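PDB 3RH9: succinate-semialdehyde dehydrogenase (NAD(P)(+)) from Marinobacter aquaeolei, which probably oxidises succinate semialdehyde to succinate with NAD+ or NADP+, as a member of the aldehyde dehydrogenase family. Local coordinates for residues M382-E387 and L393-L398; D347-G352 and T373-V378; K309-V314 and S354-K359; I264-A269 and E403-A408. All coordinates share one frame; numbering follows the deposited sequence.

Contact 1 (M382-E387 and L393-L398); sequences MCCYQE and LVPMAL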
loop_
_atom_site.group_PDB
_atom_site.type_symbol
_atom_site.label_atom_id
_atom_site.label_comp_id
_atom_site.label_asym_id
_atom_site.label_seq_id
_atom_site.Cartn_x
_atom_site.Cartn_y
_atom_site.Cartn_z
HETATM N N MSE A 382 -16.349 -21.805 19.379
HETATM C CA MSE A 382 -15.481 -21.577 20.512
HETATM C C MSE A 382 -14.562 -20.389 20.328
HETATM O O MSE A 382 -14.016 -20.163 19.242
HETATM C CB MSE A 382 -14.702 -22.842 20.790
HETATM C CG MSE A 382 -15.600 -24.033 20.642
HETATM SE SE MSE A 382 -14.857 -25.619 21.421
HETATM C CE MSE A 382 -16.451 -26.755 21.269
ATOM N N CYS A 383 -14.408 -19.636 21.411
ATOM C CA CYS A 383 -13.614 -18.420 21.420
ATOM C C CYS A 383 -12.251 -18.569 20.782
ATOM O O CYS A 383 -11.835 -17.719 19.986
ATOM C CB CYS A 383 -13.423 -17.953 22.849
ATOM S SG CYS A 383 -14.945 -17.418 23.515
ATOM N N CYS A 384 -11.545 -19.629 21.162
ATOM C CA CYS A 384 -10.171 -19.811 20.731
ATOM C C CYS A 384 -10.141 -20.056 19.231
ATOM O O CYS A 384 -9.103 -19.932 18.593
ATOM C CB CYS A 384 -9.507 -20.954 21.503
ATOM S SG CYS A 384 -10.202 -22.603 21.190
ATOM N N TYR A 385 -11.298 -20.393 18.674
ATOM C CA TYR A 385 -11.435 -20.601 17.244
ATOM C C TYR A 385 -11.730 -19.269 16.590
ATOM O O TYR A 385 -11.331 -19.027 15.465
ATOM C CB TYR A 385 -12.582 -21.564 16.974
ATOM C CG TYR A 385 -12.772 -21.961 15.525
ATOM C CD1 TYR A 385 -13.402 -21.111 14.625
ATOM C CD2 TYR A 385 -12.346 -23.203 15.065
ATOM C CE1 TYR A 385 -13.589 -21.481 13.303
ATOM C CE2 TYR A 385 -12.529 -23.589 13.749
ATOM C CZ TYR A 385 -13.155 -22.728 12.864
ATOM O OH TYR A 385 -13.340 -23.112 11.539
ATOM N N GLN A 386 -12.446 -18.409 17.297
ATOM C CA GLN A 386 -12.851 -17.134 16.743
ATOM C C GLN A 386 -11.780 -16.050 16.948
ATOM O O GLN A 386 -11.635 -15.136 16.138
ATOM C CB GLN A 386 -14.167 -16.699 17.367
ATOM C CG GLN A 386 -15.326 -17.587 17.029
ATOM C CD GLN A 386 -16.439 -17.495 18.061
ATOM O OE1 GLN A 386 -17.500 -18.110 17.907
ATOM N NE2 GLN A 386 -16.198 -16.734 19.130
ATOM N N GLU A 387 -11.030 -16.172 18.037
ATOM C CA GLU A 387 -10.039 -15.181 18.414
ATOM C C GLU A 387 -8.659 -15.806 18.345
ATOM O O GLU A 387 -8.522 -17.014 18.412
ATOM C CB GLU A 387 -10.279 -14.721 19.848
ATOM C CG GLU A 387 -11.738 -14.535 20.218
ATOM C CD GLU A 387 -11.924 -14.102 21.671
ATOM O OE1 GLU A 387 -10.946 -13.626 22.285
ATOM O OE2 GLU A 387 -13.049 -14.236 22.199
ATOM N N LEU A 393 -1.662 -22.709 23.971
ATOM C CA LEU A 393 -2.835 -23.558 23.865
ATOM C C LEU A 393 -2.927 -24.152 22.471
ATOM O O LEU A 393 -2.705 -23.449 21.483
ATOM C CB LEU A 393 -4.075 -22.725 24.144
ATOM C CG LEU A 393 -5.428 -23.410 24.026
ATOM C CD1 LEU A 393 -5.449 -24.710 24.842
ATOM C CD2 LEU A 393 -6.510 -22.438 24.484
ATOM N N VAL A 394 -3.257 -25.437 22.375
ATOM C CA VAL A 394 -3.358 -26.076 21.067
ATOM C C VAL A 394 -4.744 -26.652 20.855
ATOM O O VAL A 394 -5.043 -27.735 21.352
ATOM C CB VAL A 394 -2.340 -27.223 20.910
ATOM C CG1 VAL A 394 -2.516 -27.903 19.540
ATOM C CG2 VAL A 394 -0.913 -26.721 21.122
ATOM N N PRO A 395 -5.603 -25.929 20.126
ATOM C CA PRO A 395 -6.992 -26.373 19.949
ATOM C C PRO A 395 -7.219 -27.183 18.662
ATOM O O PRO A 395 -6.905 -26.719 17.563
ATOM C CB PRO A 395 -7.781 -25.056 19.925
ATOM C CG PRO A 395 -6.781 -23.980 20.305
ATOM C CD PRO A 395 -5.460 -24.503 19.833
HETATM N N MSE A 396 -7.764 -28.388 18.809
HETATM C CA MSE A 396 -7.870 -29.313 17.691
HETATM C C MSE A 396 -9.295 -29.441 17.163
HETATM O O MSE A 396 -10.212 -29.809 17.901
HETATM C CB MSE A 396 -7.354 -30.678 18.106
HETATM C CG MSE A 396 -5.916 -30.690 18.590
HETATM SE SE MSE A 396 -5.271 -32.542 18.619
HETATM C CE MSE A 396 -3.801 -32.406 19.864
ATOM N N ALA A 397 -9.476 -29.130 15.882
ATOM C CA ALA A 397 -10.780 -29.218 15.232
ATOM C C ALA A 397 -10.705 -30.321 14.218
ATOM O O ALA A 397 -9.667 -30.506 13.607
ATOM C CB ALA A 397 -11.098 -27.921 14.542
ATOM N N LEU A 398 -11.786 -31.055 14.014
ATOM C CA LEU A 398 -11.743 -32.143 13.043
ATOM C C LEU A 398 -12.209 -31.690 11.672
ATOM O O LEU A 398 -12.883 -30.673 11.556
ATOM C CB LEU A 398 -12.577 -33.334 13.514
ATOM C CG LEU A 398 -12.179 -33.934 14.861
ATOM C CD1 LEU A 398 -12.997 -35.182 15.122
ATOM C CD2 LEU A 398 -10.689 -34.234 14.907
#

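Contact 2 (D347-G352 and T373-V378); sequences DALDKG and TVVQGV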
loop_
_atom_site.group_PDB
_atom_site.type_symbol
_atom_site.label_atom_id
_atom_site.label_comp_id
_atom_site.label_asym_id
_atom_site.label_seq_id
_atom_site.Cartn_x
_atom_site.Cartn_y
_atom_site.Cartn_z
ATOM N N ASP A 347 -13.465 -21.778 28.043
ATOM C CA ASP A 347 -14.562 -21.720 27.090
ATOM C C ASP A 347 -14.632 -23.012 26.303
ATOM O O ASP A 347 -15.711 -23.543 26.066
ATOM C CB ASP A 347 -14.378 -20.552 26.137
ATOM C CG ASP A 347 -15.426 -20.520 25.050
ATOM O OD1 ASP A 347 -16.597 -20.182 25.340
ATOM O OD2 ASP A 347 -15.071 -20.818 23.891
ATOM N N ALA A 348 -13.471 -23.518 25.907
ATOM C CA ALA A 348 -13.404 -24.756 25.161
ATOM C C ALA A 348 -13.992 -25.929 25.953
ATOM O O ALA A 348 -14.758 -26.738 25.416
ATOM C CB ALA A 348 -11.972 -25.050 24.767
ATOM N N LEU A 349 -13.608 -26.032 27.222
ATOM C CA LEU A 349 -14.060 -27.134 28.050
ATOM C C LEU A 349 -15.531 -26.965 28.424
ATOM O O LEU A 349 -16.264 -27.957 28.511
ATOM C CB LEU A 349 -13.190 -27.286 29.303
ATOM C CG LEU A 349 -11.720 -27.637 29.075
ATOM C CD1 LEU A 349 -10.975 -27.568 30.386
ATOM C CD2 LEU A 349 -11.562 -28.998 28.465
ATOM N N ASP A 350 -15.963 -25.720 28.639
ATOM C CA ASP A 350 -17.366 -25.475 28.949
ATOM C C ASP A 350 -18.245 -25.932 27.804
ATOM O O ASP A 350 -19.393 -26.310 28.024
ATOM C CB ASP A 350 -17.649 -24.008 29.246
ATOM C CG ASP A 350 -17.036 -23.543 30.562
ATOM O OD1 ASP A 350 -16.539 -24.412 31.331
ATOM O OD2 ASP A 350 -17.057 -22.302 30.810
ATOM N N LYS A 351 -17.710 -25.919 26.586
ATOM C CA LYS A 351 -18.507 -26.278 25.427
ATOM C C LYS A 351 -18.239 -27.688 24.894
ATOM O O LYS A 351 -18.719 -28.054 23.818
ATOM C CB LYS A 351 -18.296 -25.270 24.310
ATOM C CG LYS A 351 -18.761 -23.863 24.595
ATOM C CD LYS A 351 -18.303 -22.989 23.451
ATOM C CE LYS A 351 -18.280 -21.507 23.798
ATOM N NZ LYS A 351 -19.515 -20.793 23.409
ATOM N N GLY A 352 -17.467 -28.480 25.629
ATOM C CA GLY A 352 -17.300 -29.879 25.277
ATOM C C GLY A 352 -15.909 -30.369 24.928
ATOM O O GLY A 352 -15.673 -31.563 24.858
ATOM N N THR A 373 -0.758 -26.862 26.713
ATOM C CA THR A 373 -2.049 -27.523 26.830
ATOM C C THR A 373 -2.597 -27.938 25.480
ATOM O O THR A 373 -2.344 -27.284 24.467
ATOM C CB THR A 373 -3.079 -26.589 27.461
ATOM O OG1 THR A 373 -2.591 -26.121 28.721
ATOM C CG2 THR A 373 -4.373 -27.315 27.679
ATOM N N VAL A 374 -3.370 -29.019 25.471
ATOM C CA VAL A 374 -3.929 -29.547 24.233
ATOM C C VAL A 374 -5.395 -29.948 24.394
ATOM O O VAL A 374 -5.717 -30.867 25.150
ATOM C CB VAL A 374 -3.162 -30.796 23.775
ATOM C CG1 VAL A 374 -3.931 -31.492 22.694
ATOM C CG2 VAL A 374 -1.760 -30.438 23.302
ATOM N N VAL A 375 -6.292 -29.280 23.683
ATOM C CA VAL A 375 -7.686 -29.675 23.769
ATOM C C VAL A 375 -8.193 -30.232 22.454
ATOM O O VAL A 375 -7.812 -29.765 21.382
ATOM C CB VAL A 375 -8.613 -28.527 24.248
ATOM C CG1 VAL A 375 -8.234 -28.099 25.637
ATOM C CG2 VAL A 375 -8.580 -27.351 23.273
ATOM N N GLN A 376 -9.066 -31.228 22.547
ATOM C CA GLN A 376 -9.663 -31.810 21.362
ATOM C C GLN A 376 -11.174 -31.601 21.372
ATOM O O GLN A 376 -11.785 -31.446 22.422
ATOM C CB GLN A 376 -9.314 -33.291 21.259
ATOM C CG GLN A 376 -9.409 -33.802 19.834
ATOM C CD GLN A 376 -8.670 -35.115 19.599
ATOM O OE1 GLN A 376 -7.951 -35.620 20.475
ATOM N NE2 GLN A 376 -8.844 -35.673 18.398
ATOM N N GLY A 377 -11.763 -31.563 20.190
ATOM C CA GLY A 377 -13.198 -31.398 20.063
ATOM C C GLY A 377 -13.643 -29.961 19.868
ATOM O O GLY A 377 -14.727 -29.579 20.313
ATOM N N VAL A 378 -12.814 -29.163 19.203
ATOM C CA VAL A 378 -13.072 -27.736 19.077
ATOM C C VAL A 378 -13.788 -27.369 17.782
ATOM O O VAL A 378 -13.398 -27.838 16.714
ATOM C CB VAL A 378 -11.759 -26.963 19.121
ATOM C CG1 VAL A 378 -11.952 -25.556 18.564
ATOM C CG2 VAL A 378 -11.232 -26.938 20.538
#

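Contact 3 (K309-V314 and S354-K359); sequences KLAERV and SLVAGK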
loop_
_atom_site.group_PDB
_atom_site.type_symbol
_atom_site.label_atom_id
_atom_site.label_comp_id
_atom_site.label_asym_id
_atom_site.label_seq_id
_atom_site.Cartn_x
_atom_site.Cartn_y
_atom_site.Cartn_z
ATOM N N LYS A 309 0.413 -38.202 19.793
ATOM C CA LYS A 309 1.737 -37.716 19.434
ATOM C C LYS A 309 2.003 -36.332 20.022
ATOM O O LYS A 309 3.116 -36.048 20.487
ATOM C CB LYS A 309 1.916 -37.703 17.917
ATOM C CG LYS A 309 2.198 -39.060 17.308
ATOM C CD LYS A 309 1.931 -39.066 15.808
ATOM C CE LYS A 309 2.382 -40.379 15.166
ATOM N NZ LYS A 309 2.364 -41.530 16.126
ATOM N N LEU A 310 0.982 -35.477 20.019
ATOM C CA LEU A 310 1.157 -34.122 20.539
ATOM C C LEU A 310 1.234 -34.068 22.069
ATOM O O LEU A 310 2.026 -33.307 22.627
ATOM C CB LEU A 310 0.063 -33.189 20.021
ATOM C CG LEU A 310 0.182 -32.798 18.553
ATOM C CD1 LEU A 310 -0.921 -31.827 18.194
ATOM C CD2 LEU A 310 1.548 -32.193 18.268
ATOM N N ALA A 311 0.406 -34.877 22.736
ATOM C CA ALA A 311 0.404 -34.948 24.193
ATOM C C ALA A 311 1.705 -35.568 24.673
ATOM O O ALA A 311 2.252 -35.171 25.700
ATOM C CB ALA A 311 -0.778 -35.754 24.681
ATOM N N GLU A 312 2.197 -36.540 23.912
ATOM C CA GLU A 312 3.484 -37.173 24.179
ATOM C C GLU A 312 4.650 -36.179 24.247
ATOM O O GLU A 312 5.522 -36.293 25.102
ATOM C CB GLU A 312 3.774 -38.209 23.102
ATOM C CG GLU A 312 5.048 -38.973 23.330
ATOM C CD GLU A 312 5.305 -39.979 22.235
ATOM O OE1 GLU A 312 5.815 -39.575 21.157
ATOM O OE2 GLU A 312 4.995 -41.178 22.455
ATOM N N ARG A 313 4.668 -35.216 23.329
ATOM C CA ARG A 313 5.742 -34.230 23.264
ATOM C C ARG A 313 5.529 -33.101 24.245
ATOM O O ARG A 313 6.482 -32.589 24.835
ATOM C CB ARG A 313 5.850 -33.657 21.856
ATOM C CG ARG A 313 6.169 -34.703 20.841
ATOM C CD ARG A 313 5.889 -34.243 19.441
ATOM N NE ARG A 313 5.575 -35.383 18.590
ATOM C CZ ARG A 313 6.483 -36.139 17.989
ATOM N NH1 ARG A 313 7.773 -35.876 18.140
ATOM N NH2 ARG A 313 6.098 -37.157 17.231
ATOM N N VAL A 314 4.273 -32.710 24.408
ATOM C CA VAL A 314 3.936 -31.641 25.326
ATOM C C VAL A 314 4.300 -31.980 26.774
ATOM O O VAL A 314 4.784 -31.124 27.524
ATOM C CB VAL A 314 2.438 -31.274 25.240
ATOM C CG1 VAL A 314 1.992 -30.523 26.497
ATOM C CG2 VAL A 314 2.179 -30.439 24.006
ATOM N N SER A 354 -12.188 -31.691 24.881
ATOM C CA SER A 354 -11.521 -32.600 25.805
ATOM C C SER A 354 -10.104 -32.154 26.127
ATOM O O SER A 354 -9.379 -31.661 25.270
ATOM C CB SER A 354 -11.486 -34.018 25.240
ATOM O OG SER A 354 -12.739 -34.642 25.417
ATOM N N LEU A 355 -9.713 -32.357 27.371
ATOM C CA LEU A 355 -8.407 -31.958 27.826
ATOM C C LEU A 355 -7.413 -33.092 27.624
ATOM O O LEU A 355 -7.229 -33.926 28.500
ATOM C CB LEU A 355 -8.488 -31.605 29.300
ATOM C CG LEU A 355 -7.520 -30.507 29.708
ATOM C CD1 LEU A 355 -7.179 -30.626 31.190
ATOM C CD2 LEU A 355 -6.282 -30.607 28.849
ATOM N N VAL A 356 -6.760 -33.108 26.467
ATOM C CA VAL A 356 -5.768 -34.131 26.143
ATOM C C VAL A 356 -4.472 -33.956 26.947
ATOM O O VAL A 356 -3.854 -34.927 27.365
ATOM C CB VAL A 356 -5.466 -34.141 24.619
ATOM C CG1 VAL A 356 -4.388 -35.162 24.271
ATOM C CG2 VAL A 356 -6.739 -34.440 23.839
ATOM N N ALA A 357 -4.070 -32.716 27.187
ATOM C CA ALA A 357 -2.834 -32.474 27.909
ATOM C C ALA A 357 -2.825 -31.091 28.532
ATOM O O ALA A 357 -3.331 -30.142 27.947
ATOM C CB ALA A 357 -1.655 -32.643 26.980
ATOM N N GLY A 358 -2.228 -30.979 29.712
ATOM C CA GLY A 358 -2.203 -29.732 30.436
ATOM C C GLY A 358 -3.142 -29.785 31.623
ATOM O O GLY A 358 -3.651 -30.846 31.965
ATOM N N LYS A 359 -3.375 -28.628 32.238
ATOM C CA LYS A 359 -4.155 -28.524 33.468
ATOM C C LYS A 359 -5.528 -27.861 33.252
ATOM O O LYS A 359 -5.702 -27.029 32.350
ATOM C CB LYS A 359 -3.387 -27.703 34.516
ATOM C CG LYS A 359 -2.018 -28.226 34.949
ATOM C CD LYS A 359 -1.442 -27.274 36.000
ATOM C CE LYS A 359 0.083 -27.295 36.075
ATOM N NZ LYS A 359 0.634 -28.233 37.103
#

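Contact 4 (I264-A269 and E403-A408); sequences IVFDDA and EEVIDA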
loop_
_atom_site.group_PDB
_atom_site.type_symbol
_atom_site.label_atom_id
_atom_site.label_comp_id
_atom_site.label_asym_id
_atom_site.label_seq_id
_atom_site.Cartn_x
_atom_site.Cartn_y
_atom_site.Cartn_z
ATOM N N ILE A 264 -3.053 -27.207 9.221
ATOM C CA ILE A 264 -3.929 -28.247 8.685
ATOM C C ILE A 264 -3.201 -29.565 8.444
ATOM O O ILE A 264 -2.127 -29.571 7.846
ATOM C CB ILE A 264 -4.568 -27.776 7.359
ATOM C CG1 ILE A 264 -5.416 -26.523 7.594
ATOM C CG2 ILE A 264 -5.403 -28.881 6.751
ATOM C CD1 ILE A 264 -5.848 -25.859 6.333
ATOM N N VAL A 265 -3.784 -30.675 8.899
ATOM C CA VAL A 265 -3.134 -31.983 8.776
ATOM C C VAL A 265 -3.970 -33.070 8.093
ATOM O O VAL A 265 -4.905 -33.605 8.674
ATOM C CB VAL A 265 -2.710 -32.526 10.146
ATOM C CG1 VAL A 265 -1.987 -33.848 9.973
ATOM C CG2 VAL A 265 -1.841 -31.517 10.889
ATOM N N PHE A 266 -3.609 -33.430 6.871
ATOM C CA PHE A 266 -4.358 -34.463 6.159
ATOM C C PHE A 266 -4.082 -35.904 6.634
ATOM O O PHE A 266 -3.054 -36.175 7.265
ATOM C CB PHE A 266 -4.198 -34.302 4.643
ATOM C CG PHE A 266 -5.053 -33.211 4.081
ATOM C CD1 PHE A 266 -6.357 -33.459 3.715
ATOM C CD2 PHE A 266 -4.576 -31.920 3.975
ATOM C CE1 PHE A 266 -7.154 -32.449 3.217
ATOM C CE2 PHE A 266 -5.376 -30.905 3.481
ATOM C CZ PHE A 266 -6.662 -31.177 3.101
ATOM N N ASP A 267 -5.029 -36.805 6.359
ATOM C CA ASP A 267 -4.909 -38.225 6.721
ATOM C C ASP A 267 -3.746 -38.943 6.032
ATOM O O ASP A 267 -3.283 -39.975 6.500
ATOM C CB ASP A 267 -6.214 -38.977 6.438
ATOM C CG ASP A 267 -6.759 -38.711 5.042
ATOM O OD1 ASP A 267 -6.129 -37.933 4.287
ATOM O OD2 ASP A 267 -7.828 -39.277 4.700
ATOM N N ASP A 268 -3.280 -38.394 4.919
ATOM C CA ASP A 268 -2.112 -38.937 4.236
ATOM C C ASP A 268 -0.802 -38.244 4.661
ATOM O O ASP A 268 0.262 -38.533 4.133
ATOM C CB ASP A 268 -2.309 -38.871 2.710
ATOM C CG ASP A 268 -2.150 -37.456 2.152
ATOM O OD1 ASP A 268 -1.852 -36.523 2.934
ATOM O OD2 ASP A 268 -2.320 -37.286 0.921
ATOM N N ALA A 269 -0.887 -37.337 5.624
ATOM C CA ALA A 269 0.281 -36.606 6.093
ATOM C C ALA A 269 1.226 -37.481 6.918
ATOM O O ALA A 269 0.783 -38.380 7.608
ATOM C CB ALA A 269 -0.160 -35.397 6.917
ATOM N N GLU A 403 -11.983 -29.335 0.404
ATOM C CA GLU A 403 -12.720 -28.093 0.232
ATOM C C GLU A 403 -13.259 -27.568 1.559
ATOM O O GLU A 403 -13.189 -26.376 1.833
ATOM C CB GLU A 403 -13.839 -28.242 -0.806
ATOM C CG GLU A 403 -14.467 -29.635 -0.838
ATOM C CD GLU A 403 -13.584 -30.665 -1.553
ATOM O OE1 GLU A 403 -12.948 -30.297 -2.578
ATOM O OE2 GLU A 403 -13.530 -31.836 -1.097
ATOM N N GLU A 404 -13.779 -28.464 2.383
ATOM C CA GLU A 404 -14.288 -28.080 3.693
ATOM C C GLU A 404 -13.234 -27.393 4.578
ATOM O O GLU A 404 -13.536 -26.390 5.233
ATOM C CB GLU A 404 -14.855 -29.300 4.417
ATOM C CG GLU A 404 -14.860 -29.172 5.933
ATOM C CD GLU A 404 -15.239 -30.475 6.640
ATOM O OE1 GLU A 404 -14.805 -31.566 6.184
ATOM O OE2 GLU A 404 -15.965 -30.402 7.661
ATOM N N VAL A 405 -12.013 -27.935 4.600
ATOM C CA VAL A 405 -10.961 -27.420 5.469
ATOM C C VAL A 405 -10.368 -26.118 4.945
ATOM O O VAL A 405 -9.842 -25.316 5.717
ATOM C CB VAL A 405 -9.829 -28.453 5.708
ATOM C CG1 VAL A 405 -8.892 -28.519 4.515
ATOM C CG2 VAL A 405 -9.050 -28.115 6.977
ATOM N N ILE A 406 -10.443 -25.910 3.634
ATOM C CA ILE A 406 -9.999 -24.645 3.049
ATOM C C ILE A 406 -10.992 -23.528 3.395
ATOM O O ILE A 406 -10.584 -22.444 3.801
ATOM C CB ILE A 406 -9.812 -24.723 1.531
ATOM C CG1 ILE A 406 -8.500 -25.433 1.194
ATOM C CG2 ILE A 406 -9.846 -23.325 0.922
ATOM C CD1 ILE A 406 -8.392 -25.832 -0.264
ATOM N N ASP A 407 -12.290 -23.787 3.260
ATOM C CA ASP A 407 -13.258 -22.787 3.676
ATOM C C ASP A 407 -13.111 -22.547 5.177
ATOM O O ASP A 407 -13.248 -21.424 5.651
ATOM C CB ASP A 407 -14.689 -23.192 3.317
ATOM C CG ASP A 407 -14.964 -23.099 1.820
ATOM O OD1 ASP A 407 -14.156 -22.477 1.093
ATOM O OD2 ASP A 407 -15.984 -23.655 1.354
ATOM N N ALA A 408 -12.803 -23.604 5.918
ATOM C CA ALA A 408 -12.705 -23.500 7.355
ATOM C C ALA A 408 -11.527 -22.610 7.717
ATOM O O ALA A 408 -11.632 -21.767 8.602
ATOM C CB ALA A 408 -12.558 -24.865 7.966
#

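Contact 1 (M382-E387 and L393-L398)
Cys384, in the short helix 383-386, rests its sulfur on the ring of Pro395 in strand 393-398. The SG atom of Cys384 lies 3.7 Å from CB of Pro395, and CG of the same ring is almost as close to the sulfur. The thiol thus touches two neighbouring ring carbons of Pro395. Its rotamer explains the reach: SG of Cys384 sits between the backbone N and the carbonyl carbon, chi1 66°, and this turns the sulfur across to the strand. The carbon behind it meets a second residue. CB of Cys384 is 4.5 Å from the methyl CD2 of Leu393, a loose approach.

Tyr385 is further off. With CG anti to the backbone N (chi1 -175°), the end of its ring swings toward the strand, and CE2 stands 4.6 Å from CB of Ala397 without touching it. The same ring makes a cation-pi contact with Arg295. Leu393, Pro395 and Ala397 alternate along the strand and so present one face to the helix. The helix opens at Met382, its N-cap, whose carbonyl O accepts from Tyr385 N at 2.8 Å and from Gln386 N at 3.1 Å.

The two segments belong to a beta-alpha-beta unit. Strand 373-376 leads through the small helix to its parallel neighbour, strand 393-399. His344 of helix 335-350 also touches Cys384. Across the two segments the contact is apolar: a buried thiol and aliphatic carbons meet by dispersion and exclusion of water, so shape, not bond direction, sets the fit.

Contact 2 (D347-G352 and T373-V378)
Val375 receives the apolar part of this contact on its two methyl groups, one for each partner on the helix. Its CG2 lies 4.4 Å from CB of Ala348. Its CG1 lies 4.5 Å from CD2 of Leu349. Both are loose van der Waals approaches. Ala348 points its CB toward the strand. Leu349 starts off to the side, and only its end comes near. The first torsion of Val375 (chi1 -62°) puts CG1 beside the backbone N, and CG2 then falls between the N and the carbonyl carbon. The branches are thereby spread toward neighbouring residues of the helix.

Backbone hydrogen bonds shape the helix end. Gly352 N donates to Leu349 O at 3.2 Å, and Ala353 N reaches back to Ala348 O. This is a Schellman motif with Gly352 as its C-prime residue. Gly352 has a positive phi (118°), where a side chain would be jammed against the preceding carbonyl O. Gly377 also has a positive phi, 94°.

Charged groups lie at the margin. The salt bridge modelled from Lys351 NZ to Asp347 OD1 is doubtful, because OD1 is placed too close to its neighbour.

The contact is the C-terminal end of helix 335-350 resting on strand 373-376. On the sheet's other face, Val374 meets Val314 of helix 303-316. Helices on both faces of a mostly parallel sheet make up a three-layer alpha/beta architecture, consistent with the catalytic domain of aldehyde dehydrogenases.

Contact 3 (K309-V314 and S354-K359)
Ala311 and Ala357 bring the two backbones together, with CA atoms 5.5 Å apart; the axes of helix 309-314 and strand 354-357 approach to 8.0 Å at 53°. Small side chains permit this closeness. CB of Ala311 fits between two neighbours on the strand: it is 3.7 Å from CG1 of Val356 and 4.0 Å from CB of Ala357. The Val356 methyl that does the touching is the one anti to the backbone N, chi1 178°. One helical turn later, CG1 of Val314 lies 4.2 Å from CB of Ala357. This methyl group is thus touched by two helix residues, three positions apart. Val314 is buried and also meets Val374 and Ile279. On the far side of the helix, Lys309 and Arg313 form salt bridges to Glu272, and Arg313 forms another to Asp276, tying it to helix 271-283.

In a regular strand, Val356 and Ala357 would point to different sides of the sheet. Here both point toward the helix. The cause is a classic beta bulge, in which the two residues together face Val374 of the antiparallel strand 373-376. The contact is a helix laid over a bulged edge strand of the seven-stranded sheet.

Contact 4 (I264-A269 and E403-A408)
Ile264 overlaps Val405 with all of its outer carbons. The two side chains reach toward each other tip to tip. The closest pair is CG2 of Ile264 and CG2 of Val405, at 3.7 Å. CD1 of Ile264 lies 4.0 Å from the same Val405 methyl, and its CG1 is equally near. A single methyl group of the helix thus sits against both branches of the isoleucine. The other Val405 methyl, CG1, is 3.7 Å from CZ of Phe266 and approaches the ring obliquely. Val405 serves both partners because its chi1 of 78° puts CG1 between the backbone N and the carbonyl carbon, with CG2 anti to the N. An alanine in place of Ile264 would remove both branches beyond CB and is likely to leave CG2 of Val405 without its main partner, opening a gap under the helix.

Phe266 follows the strand and ends the contact on one side. Its ring stacks edge-to-face with Phe399 and makes a cation-pi contact with Arg427. The backbone of Phe266 also begins a type I turn, closed by Ala269 N bonding to Phe266 O at 3.0 Å. Strand 262-265 lies between strands 295-299 and 417-421 in the sheet. Helix 402-409 lies over it, and Val405 also touches Phe297 and Phe399 of the strands alongside.

In the fold
In all four contacts a helix packs on a strand of the same seven-stranded sheet. Contacts 1 and 2 are neighbours, with centres 8 Å apart. They are joined by the hydrogen bond from Cys383 N to Asp347 OD2 (2.8 Å) and by Met396 N to Val375 O (2.9 Å). Contacts 2 and 3, 12 Å apart, share the antiparallel pairing of strands 354-357 and 373-376, and their segments alternate along the chain. Contact 4 lies about 20 Å from contact 2, centre to centre, without touching it. Tyr385 OH and Ala408 O bring contacts 1 and 4 within 3.7 Å. The predicted active-site residue, Glu256, belongs to the other sheet, away from these contacts.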